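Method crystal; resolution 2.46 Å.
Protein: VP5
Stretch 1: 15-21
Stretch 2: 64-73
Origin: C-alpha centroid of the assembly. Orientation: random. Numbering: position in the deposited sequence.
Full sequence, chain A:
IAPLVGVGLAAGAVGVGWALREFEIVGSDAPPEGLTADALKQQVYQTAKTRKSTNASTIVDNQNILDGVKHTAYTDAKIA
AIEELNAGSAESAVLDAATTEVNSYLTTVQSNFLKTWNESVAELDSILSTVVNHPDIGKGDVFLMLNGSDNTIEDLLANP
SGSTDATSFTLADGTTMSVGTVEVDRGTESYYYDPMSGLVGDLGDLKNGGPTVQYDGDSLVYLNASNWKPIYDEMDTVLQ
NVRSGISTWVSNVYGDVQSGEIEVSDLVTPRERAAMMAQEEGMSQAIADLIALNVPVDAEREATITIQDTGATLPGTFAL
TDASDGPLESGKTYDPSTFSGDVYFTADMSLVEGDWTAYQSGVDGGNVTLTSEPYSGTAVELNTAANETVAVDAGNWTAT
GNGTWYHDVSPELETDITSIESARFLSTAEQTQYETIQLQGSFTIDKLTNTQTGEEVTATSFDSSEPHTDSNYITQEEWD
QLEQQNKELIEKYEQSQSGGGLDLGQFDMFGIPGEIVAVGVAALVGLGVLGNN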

# COMPACT_ATOMS: atom_id res chain seq x y z
N GLY A 15 1.33 3.07 0.22
CA GLY A 15 2.67 3.59 -0.01
C GLY A 15 3.04 3.34 -1.46
O GLY A 15 3.26 2.19 -1.84
N VAL A 16 3.01 4.38 -2.30
CA VAL A 16 3.26 4.21 -3.75
C VAL A 16 4.46 5.04 -4.24
O VAL A 16 4.72 5.07 -5.46
CB VAL A 16 1.99 4.52 -4.59
CG1 VAL A 16 0.86 3.55 -4.28
CG2 VAL A 16 1.52 5.96 -4.41
N GLY A 17 5.18 5.67 -3.31
CA GLY A 17 6.34 6.50 -3.62
C GLY A 17 7.46 5.76 -4.33
O GLY A 17 8.21 6.37 -5.09
N TRP A 18 7.53 4.43 -4.11
CA TRP A 18 8.50 3.50 -4.69
C TRP A 18 8.38 3.41 -6.21
O TRP A 18 9.33 3.00 -6.88
CB TRP A 18 8.31 2.10 -4.08
CG TRP A 18 6.95 1.52 -4.33
CD1 TRP A 18 5.83 1.68 -3.56
CD2 TRP A 18 6.57 0.68 -5.42
NE1 TRP A 18 4.77 1.04 -4.14
CE2 TRP A 18 5.20 0.38 -5.27
CE3 TRP A 18 7.26 0.15 -6.53
CZ2 TRP A 18 4.50 -0.42 -6.17
CZ3 TRP A 18 6.57 -0.66 -7.42
CH2 TRP A 18 5.21 -0.94 -7.24
N ALA A 19 7.21 3.76 -6.75
CA ALA A 19 6.95 3.77 -8.18
C ALA A 19 7.30 5.14 -8.78
O ALA A 19 7.28 5.29 -9.99
CB ALA A 19 5.50 3.42 -8.45
N LEU A 20 7.63 6.12 -7.92
CA LEU A 20 7.96 7.48 -8.38
C LEU A 20 9.42 7.86 -8.13
O LEU A 20 10.01 8.53 -8.98
CB LEU A 20 7.04 8.50 -7.69
CG LEU A 20 5.59 8.49 -8.15
CD1 LEU A 20 4.77 9.36 -7.27
CD2 LEU A 20 5.46 8.95 -9.60
N ARG A 21 9.99 7.47 -6.98
CA ARG A 21 11.36 7.82 -6.61
C ARG A 21 11.97 6.76 -5.70
O ARG A 21 11.26 5.83 -5.30
CB ARG A 21 11.35 9.18 -5.89
CG ARG A 21 10.66 9.12 -4.53
CD ARG A 21 10.22 10.46 -4.01
NE ARG A 21 9.24 10.28 -2.95
CZ ARG A 21 7.92 10.25 -3.14
NH1 ARG A 21 7.42 10.40 -4.36
NH2 ARG A 21 7.10 10.07 -2.11
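Stretch 2 (64-73) NILDGVKHTA

Stretch 2 packs on stretch 1 mainly through apolar side chains. No hydrogen bond joins the two, and together they bury 292 Å². Stretch 1 is mostly loop, with a short 3-10 segment at Gly17 to Ala19. Most of stretch 2 is helical, and the helix continues later in the chain. The two run in the same sense along the contact: Val16 lies near Ile65, with their CA atoms 7.9 Å apart, and Ala19 lies near Val69, with their CA atoms 6.4 Å apart. Leu20 and Thr72 extend this order.

Ile65 carries the largest share of the covered surface. Its CA-to-CB bond points toward stretch 1; chi1 is p and chi2 is t, and its CD1 meets three residues. CD1 of Ile65 lies 3.6 Å from CG1 of Val16, 3.8 Å from CZ2 of Trp18 and 4.1 Å from CB of Ala19. It approaches the Trp18 ring obliquely. The CA-to-CB bond of Trp18 points sideways, but the ring end comes nearer to stretch 2. Trp18 NE1 also makes a weak hydrogen bond to Gly15 O, 3.0 Å away.

Ala19 is next in covered area. Its CA-to-CB bond points toward stretch 2, and its CB lies 3.7 Å from CG2 of Val69. The small methyl thus touches both Ile65 and Val69, four positions apart in sequence. In stretch 1, Ala19 N is held by Val16 O at 3.1 Å.

Thr72 closes the contact. Its CA-to-CB bond points toward stretch 1, and its OG1 lies 4.0 Å from CD2 of Leu20, an apolar carbon that offers it no hydrogen bond. The hydroxyl instead donates to Gly68 O within the helix, with OG1 of Thr72 2.7 Å from that oxygen.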

# COMPACT_ATOMS: atom_id res chain seq x y z
N ASN A 64 -2.15 -2.03 -9.78
CA ASN A 64 -2.87 -1.23 -10.78
C ASN A 64 -2.39 0.22 -10.87
O ASN A 64 -3.02 1.02 -11.57
CB ASN A 64 -4.37 -1.28 -10.49
CG ASN A 64 -4.96 -2.65 -10.67
OD1 ASN A 64 -4.71 -3.35 -11.66
ND2 ASN A 64 -5.77 -3.07 -9.70
N ILE A 65 -1.27 0.55 -10.21
CA ILE A 65 -0.68 1.90 -10.25
C ILE A 65 0.43 1.94 -11.32
O ILE A 65 0.99 3.01 -11.58
CB ILE A 65 -0.16 2.38 -8.85
CG1 ILE A 65 0.93 1.44 -8.28
CG2 ILE A 65 -1.32 2.60 -7.87
CD1 ILE A 65 1.86 2.02 -7.34
N LEU A 66 0.73 0.78 -11.95
CA LEU A 66 1.76 0.63 -12.98
C LEU A 66 1.39 1.34 -14.28
O LEU A 66 2.29 1.69 -15.05
CB LEU A 66 2.09 -0.85 -13.24
CG LEU A 66 2.87 -1.56 -12.13
CD1 LEU A 66 2.75 -3.06 -12.28
CD2 LEU A 66 4.34 -1.15 -12.10
N ASP A 67 0.08 1.61 -14.51
CA ASP A 67 -0.39 2.40 -15.65
C ASP A 67 0.14 3.83 -15.49
O ASP A 67 0.51 4.47 -16.48
CB ASP A 67 -1.93 2.38 -15.76
CG ASP A 67 -2.50 1.47 -16.85
OD1 ASP A 67 -1.87 1.36 -17.93
OD2 ASP A 67 -3.59 0.90 -16.63
N GLY A 68 0.24 4.26 -14.23
CA GLY A 68 0.80 5.55 -13.84
C GLY A 68 2.31 5.58 -13.99
O GLY A 68 2.88 6.65 -14.22
N VAL A 69 2.96 4.41 -13.87
CA VAL A 69 4.41 4.27 -14.04
C VAL A 69 4.71 4.50 -15.52
O VAL A 69 5.60 5.28 -15.86
CB VAL A 69 4.95 2.91 -13.52
CG1 VAL A 69 6.44 2.74 -13.82
CG2 VAL A 69 4.70 2.74 -12.02
N LYS A 70 3.88 3.89 -16.40
CA LYS A 70 3.93 4.01 -17.86
C LYS A 70 3.78 5.49 -18.27
O LYS A 70 4.54 5.96 -19.12
CB LYS A 70 2.84 3.13 -18.50
CG LYS A 70 2.94 3.05 -20.02
CD LYS A 70 1.74 2.37 -20.64
CE LYS A 70 0.85 3.35 -21.34
NZ LYS A 70 -0.24 2.67 -22.08
N HIS A 71 2.83 6.21 -17.65
CA HIS A 71 2.53 7.62 -17.87
C HIS A 71 3.71 8.50 -17.43
O HIS A 71 4.10 9.42 -18.16
CB HIS A 71 1.25 8.03 -17.10
CG HIS A 71 0.83 9.45 -17.28
ND1 HIS A 71 0.19 9.88 -18.43
CD2 HIS A 71 0.95 10.50 -16.44
CE1 HIS A 71 -0.05 11.17 -18.26
NE2 HIS A 71 0.39 11.59 -17.07
N THR A 72 4.28 8.21 -16.25
CA THR A 72 5.41 8.94 -15.66
C THR A 72 6.65 8.75 -16.54
O THR A 72 7.30 9.74 -16.87
CB THR A 72 5.62 8.52 -14.21
OG1 THR A 72 4.40 8.76 -13.50
CG2 THR A 72 6.74 9.28 -13.52
N ALA A 73 6.93 7.49 -16.96
CA ALA A 73 8.06 7.14 -17.84
C ALA A 73 8.01 7.96 -19.11
O ALA A 73 9.01 8.58 -19.46
CB ALA A 73 8.04 5.65 -18.16